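Local coordinates for protein pantothenate synthetase (Francisella tularensis subsp. tularensis, PDB 3N8H) that probably catalyses the ATP-dependent condensation of pantoate with beta-alanine to pantothenate through a pantoyl-adenylate intermediate, at residues L149-Y154 with C176-Q181. Numbering follows the deposited sequence.
Sequences LGEKDY and CPTQRQ. With AMP (adenosine monophosphate), chain D; PRO (proline), chain C.
Leu149 O accepts a hydrogen bond from Cys176 N (2.8 Å), nearly along the C=O axis but bent at the hydrogen (140°), and so begins the last parallel pairing of strands 146-150 and 172-176. Gly150 bridges Cys176; its N points the other way, donating to AMP O3' at 2.9 Å. The missing side chain matters here, because a CB would collide with adenine N3. Glu151 N closes the pairing with a nearly straight bond (175°) to Cys176 O, 2.8 Å long and in the carbonyl plane. The Glu151 side chain, CG anti to the backbone N and the chain extended beyond CG, has OE1 accepting from two waters, one of which accepts from Thr178 N and the other from Thr178 OG1; a salt bridge to Arg240 holds the same oxygen. Lys152 crosses Thr178 at about a right angle, its CB 3.3 Å from Thr178 OG1, while a bend at chi3 (89°) brings NZ 3.1 Å from AMP N7. Leu187 O and Ser188 OG fix that ammonium. Asp153 OD2 takes the ribose O2' in a very short 2.5 Å bond. Across the site, Gln179 N donates to AMP N1 (2.8 Å) and Gln179 O accepts from N6, reading the adenine edge. The C-terminal ends of two adjacent parallel strands, with the loops that follow, thus form part of the nucleotide-binding site, which Met32, His39 and Leu187 help complete, in a Rossmann-like HUP-clan domain, as expected for an adenylate-forming pantothenate synthetase.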
ATOM      1  N   LEU A 149     -18.187   6.276  -5.654  1.00 31.11           N
ATOM      2  CA  LEU A 149     -18.385   5.564  -4.400  1.00 32.98           C
ATOM      3  C   LEU A 149     -19.723   5.978  -3.793  1.00 37.71           C
ATOM      4  O   LEU A 149     -20.148   7.130  -3.944  1.00 32.91           O
ATOM      5  CB  LEU A 149     -17.259   5.893  -3.397  1.00 28.02           C
ATOM      6  CG  LEU A 149     -15.793   5.566  -3.722  1.00 28.21           C
ATOM      7  CD1 LEU A 149     -14.888   6.035  -2.592  1.00 38.41           C
ATOM      8  CD2 LEU A 149     -15.612   4.062  -3.965  1.00 29.39           C
ATOM      9  N   GLY A 150     -20.382   5.045  -3.100  1.00 27.51           N
ATOM     10  CA  GLY A 150     -21.640   5.341  -2.447  1.00 20.52           C
ATOM     11  C   GLY A 150     -21.411   5.891  -1.035  1.00 31.87           C
ATOM     12  O   GLY A 150     -20.561   5.411  -0.278  1.00 29.15           O
ATOM     13  N   GLU A 151     -22.172   6.917  -0.684  1.00 38.17           N
ATOM     14  CA  GLU A 151     -22.134   7.484   0.661  1.00 41.72           C
ATOM     15  C   GLU A 151     -22.497   6.461   1.761  1.00 38.01           C
ATOM     16  O   GLU A 151     -22.082   6.584   2.929  1.00 35.61           O
ATOM     17  CB  GLU A 151     -23.091   8.672   0.708  1.00 49.40           C
ATOM     18  CG  GLU A 151     -23.216   9.324   2.056  1.00 46.61           C
ATOM     19  CD  GLU A 151     -24.301  10.367   2.059  1.00 51.99           C
ATOM     20  OE1 GLU A 151     -25.414  10.065   2.540  1.00 53.78           O
ATOM     21  OE2 GLU A 151     -24.040  11.480   1.558  1.00 53.40           O
ATOM     22  N   LYS A 152     -23.269   5.448   1.398  1.00 35.38           N
ATOM     23  CA  LYS A 152     -23.708   4.465   2.393  1.00 35.93           C
ATOM     24  C   LYS A 152     -22.548   3.848   3.165  1.00 37.57           C
ATOM     25  O   LYS A 152     -22.662   3.564   4.356  1.00 34.83           O
ATOM     26  CB  LYS A 152     -24.503   3.347   1.730  1.00 33.53           C
ATOM     27  CG  LYS A 152     -25.257   2.494   2.744  1.00 39.25           C
ATOM     28  CD  LYS A 152     -25.906   1.304   2.092  1.00 43.47           C
ATOM     29  CE  LYS A 152     -24.959   0.151   2.064  1.00 47.72           C
ATOM     30  NZ  LYS A 152     -25.358  -0.792   0.992  1.00 49.58           N
ATOM     31  N   ASP A 153     -21.446   3.591   2.465  1.00 36.05           N
ATOM     32  CA  ASP A 153     -20.255   3.066   3.106  1.00 35.59           C
ATOM     33  C   ASP A 153     -19.352   4.258   3.442  1.00 32.53           C
ATOM     34  O   ASP A 153     -18.327   4.523   2.786  1.00 25.15           O
ATOM     35  CB  ASP A 153     -19.594   2.068   2.177  1.00 38.15           C
ATOM     36  CG  ASP A 153     -20.518   0.908   1.837  1.00 42.22           C
ATOM     37  OD1 ASP A 153     -20.669   0.020   2.706  1.00 42.57           O
ATOM     38  OD2 ASP A 153     -21.090   0.895   0.718  1.00 35.06           O
ATOM     39  N   TYR A 154     -19.780   5.001   4.457  1.00 32.39           N
ATOM     40  CA  TYR A 154     -19.190   6.313   4.767  1.00 41.73           C
ATOM     41  C   TYR A 154     -17.710   6.278   5.136  1.00 37.38           C
ATOM     42  O   TYR A 154     -16.891   7.110   4.667  1.00 29.69           O
ATOM     43  CB  TYR A 154     -19.950   6.973   5.916  1.00 37.26           C
ATOM     44  CG  TYR A 154     -19.748   8.463   5.965  1.00 41.34           C
ATOM     45  CD1 TYR A 154     -20.486   9.304   5.136  1.00 44.62           C
ATOM     46  CD2 TYR A 154     -18.817   9.032   6.835  1.00 44.14           C
ATOM     47  CE1 TYR A 154     -20.313  10.678   5.174  1.00 54.79           C
ATOM     48  CE2 TYR A 154     -18.631  10.417   6.881  1.00 54.86           C
ATOM     49  CZ  TYR A 154     -19.385  11.232   6.047  1.00 59.84           C
ATOM     50  OH  TYR A 154     -19.221  12.599   6.072  1.00 60.71           O
ATOM     51  N   CYS A 176     -21.754   9.441  -3.983  1.00 33.22           N
ATOM     52  CA  CYS A 176     -23.106   9.395  -4.522  1.00 40.87           C
ATOM     53  C   CYS A 176     -24.130   9.004  -3.456  1.00 39.16           C
ATOM     54  O   CYS A 176     -23.832   8.176  -2.610  1.00 36.26           O
ATOM     55  CB  CYS A 176     -23.157   8.393  -5.685  1.00 41.88           C
ATOM     56  SG  CYS A 176     -22.028   8.804  -7.067  1.00 43.57           S
ATOM     57  N   PRO A 177     -25.350   9.569  -3.536  1.00 37.97           N
ATOM     58  CA  PRO A 177     -26.385   9.440  -2.511  1.00 35.20           C
ATOM     59  C   PRO A 177     -26.843   8.006  -2.397  1.00 31.44           C
ATOM     60  O   PRO A 177     -26.905   7.281  -3.391  1.00 33.77           O
ATOM     61  CB  PRO A 177     -27.557  10.282  -3.060  1.00 37.88           C
ATOM     62  CG  PRO A 177     -27.030  11.053  -4.170  1.00 42.76           C
ATOM     63  CD  PRO A 177     -25.825  10.337  -4.701  1.00 38.98           C
ATOM     64  N   THR A 178     -27.188   7.609  -1.190  1.00 28.31           N
ATOM     65  CA  THR A 178     -27.649   6.246  -0.914  1.00 33.48           C
ATOM     66  C   THR A 178     -29.052   6.008  -1.504  1.00 36.86           C
ATOM     67  O   THR A 178     -30.010   6.735  -1.200  1.00 35.94           O
ATOM     68  CB  THR A 178     -27.654   5.975   0.596  1.00 32.46           C
ATOM     69  OG1 THR A 178     -26.305   6.003   1.073  1.00 34.19           O
ATOM     70  CG2 THR A 178     -28.266   4.585   0.908  1.00 28.77           C
ATOM     71  N   GLN A 179     -29.158   5.015  -2.377  1.00 31.11           N
ATOM     72  CA  GLN A 179     -30.442   4.663  -2.943  1.00 30.08           C
ATOM     73  C   GLN A 179     -31.202   3.781  -1.956  1.00 32.09           C
ATOM     74  O   GLN A 179     -30.619   2.873  -1.360  1.00 31.45           O
ATOM     75  CB  GLN A 179     -30.275   3.932  -4.281  1.00 32.26           C
ATOM     76  CG  GLN A 179     -29.532   4.743  -5.330  1.00 35.57           C
ATOM     77  CD  GLN A 179     -30.169   6.108  -5.537  1.00 40.67           C
ATOM     78  OE1 GLN A 179     -31.262   6.212  -6.066  1.00 39.61           O
ATOM     79  NE2 GLN A 179     -29.503   7.152  -5.072  1.00 52.03           N
ATOM     80  N   ARG A 180     -32.511   4.031  -1.837  1.00 30.97           N
ATOM     81  CA  ARG A 180     -33.343   3.400  -0.820  1.00 35.27           C
ATOM     82  C   ARG A 180     -34.631   2.776  -1.387  1.00 35.89           C
ATOM     83  O   ARG A 180     -35.179   3.255  -2.405  1.00 31.61           O
ATOM     84  CB  ARG A 180     -33.690   4.441   0.265  1.00 32.72           C
ATOM     85  CG  ARG A 180     -32.460   5.030   0.972  1.00 33.28           C
ATOM     86  CD  ARG A 180     -32.769   6.076   2.065  1.00 33.36           C
ATOM     87  NE  ARG A 180     -31.514   6.575   2.652  1.00 34.00           N
ATOM     88  CZ  ARG A 180     -30.826   5.931   3.595  1.00 38.34           C
ATOM     89  NH1 ARG A 180     -31.300   4.778   4.087  1.00 28.25           N
ATOM     90  NH2 ARG A 180     -29.680   6.434   4.064  1.00 30.64           N
ATOM     91  N   GLN A 181     -35.101   1.706  -0.730  1.00 31.52           N
ATOM     92  CA  GLN A 181     -36.482   1.218  -0.875  1.00 31.09           C
ATOM     93  C   GLN A 181     -37.506   2.242  -0.382  1.00 34.89           C
ATOM     94  O   GLN A 181     -37.185   3.114   0.430  1.00 32.98           O
ATOM     95  CB  GLN A 181     -36.712  -0.053  -0.044  1.00 30.97           C
ATOM     96  CG  GLN A 181     -35.897  -1.234  -0.443  1.00 31.78           C
ATOM     97  CD  GLN A 181     -36.268  -1.759  -1.831  1.00 50.72           C
ATOM     98  OE1 GLN A 181     -37.169  -1.233  -2.484  1.00 47.43           O
ATOM     99  NE2 GLN A 181     -35.570  -2.805  -2.281  1.00 52.73           N
TER
HETATM  100  P   AMP D 270     -20.506  -3.203  -2.792  1.00 34.80           P
HETATM  101  O1P AMP D 270     -20.725  -3.919  -4.122  1.00 34.28           O
HETATM  102  O2P AMP D 270     -21.601  -3.330  -1.778  1.00 33.22           O
HETATM  103  O3P AMP D 270     -19.155  -3.435  -2.219  1.00 44.16           O
HETATM  104  O5' AMP D 270     -20.669  -1.642  -3.205  1.00 28.96           O
HETATM  105  C5' AMP D 270     -20.035  -1.082  -4.355  1.00 31.25           C
HETATM  106  C4' AMP D 270     -20.233   0.414  -4.381  1.00 32.67           C
HETATM  107  O4' AMP D 270     -21.666   0.700  -4.460  1.00 29.73           O
HETATM  108  C3' AMP D 270     -19.705   1.143  -3.133  1.00 28.33           C
HETATM  109  O3' AMP D 270     -19.215   2.444  -3.502  1.00 29.21           O
HETATM  110  C2' AMP D 270     -20.967   1.289  -2.292  1.00 24.27           C
HETATM  111  O2' AMP D 270     -20.945   2.310  -1.307  1.00 35.35           O
HETATM  112  C1' AMP D 270     -22.017   1.539  -3.370  1.00 24.13           C
HETATM  113  N9  AMP D 270     -23.381   1.271  -2.899  1.00 32.74           N
HETATM  114  C8  AMP D 270     -23.800   0.142  -2.282  1.00 29.70           C
HETATM  115  N7  AMP D 270     -25.116   0.245  -1.944  1.00 31.01           N
HETATM  116  C5  AMP D 270     -25.540   1.476  -2.327  1.00 24.77           C
HETATM  117  C6  AMP D 270     -26.816   2.221  -2.265  1.00 25.02           C
HETATM  118  N6  AMP D 270     -27.889   1.648  -1.695  1.00 25.62           N
HETATM  119  N1  AMP D 270     -26.873   3.465  -2.774  1.00 28.68           N
HETATM  120  C2  AMP D 270     -25.766   4.027  -3.317  1.00 30.06           C
HETATM  121  N3  AMP D 270     -24.570   3.408  -3.417  1.00 35.69           N
HETATM  122  C4  AMP D 270     -24.395   2.145  -2.950  1.00 28.48           C
HETATM  123  N   PRO C 271     -19.495  -3.768   0.775  1.00 51.27           N
HETATM  124  CA  PRO C 271     -18.162  -4.242   1.138  1.00 45.52           C
HETATM  125  C   PRO C 271     -18.263  -5.489   2.018  1.00 41.94           C
HETATM  126  O   PRO C 271     -19.370  -5.840   2.445  1.00 37.97           O
HETATM  127  CB  PRO C 271     -17.588  -3.068   1.932  1.00 46.90           C
HETATM  128  CG  PRO C 271     -18.252  -1.870   1.337  1.00 56.84           C
HETATM  129  CD  PRO C 271     -19.641  -2.312   0.952  1.00 48.68           C
HETATM  130  O   HOH W   1     -27.312   9.548   0.629  1.00 41.66           O
HETATM  131  O   HOH W   2     -26.063   7.239   3.314  1.00 43.59           O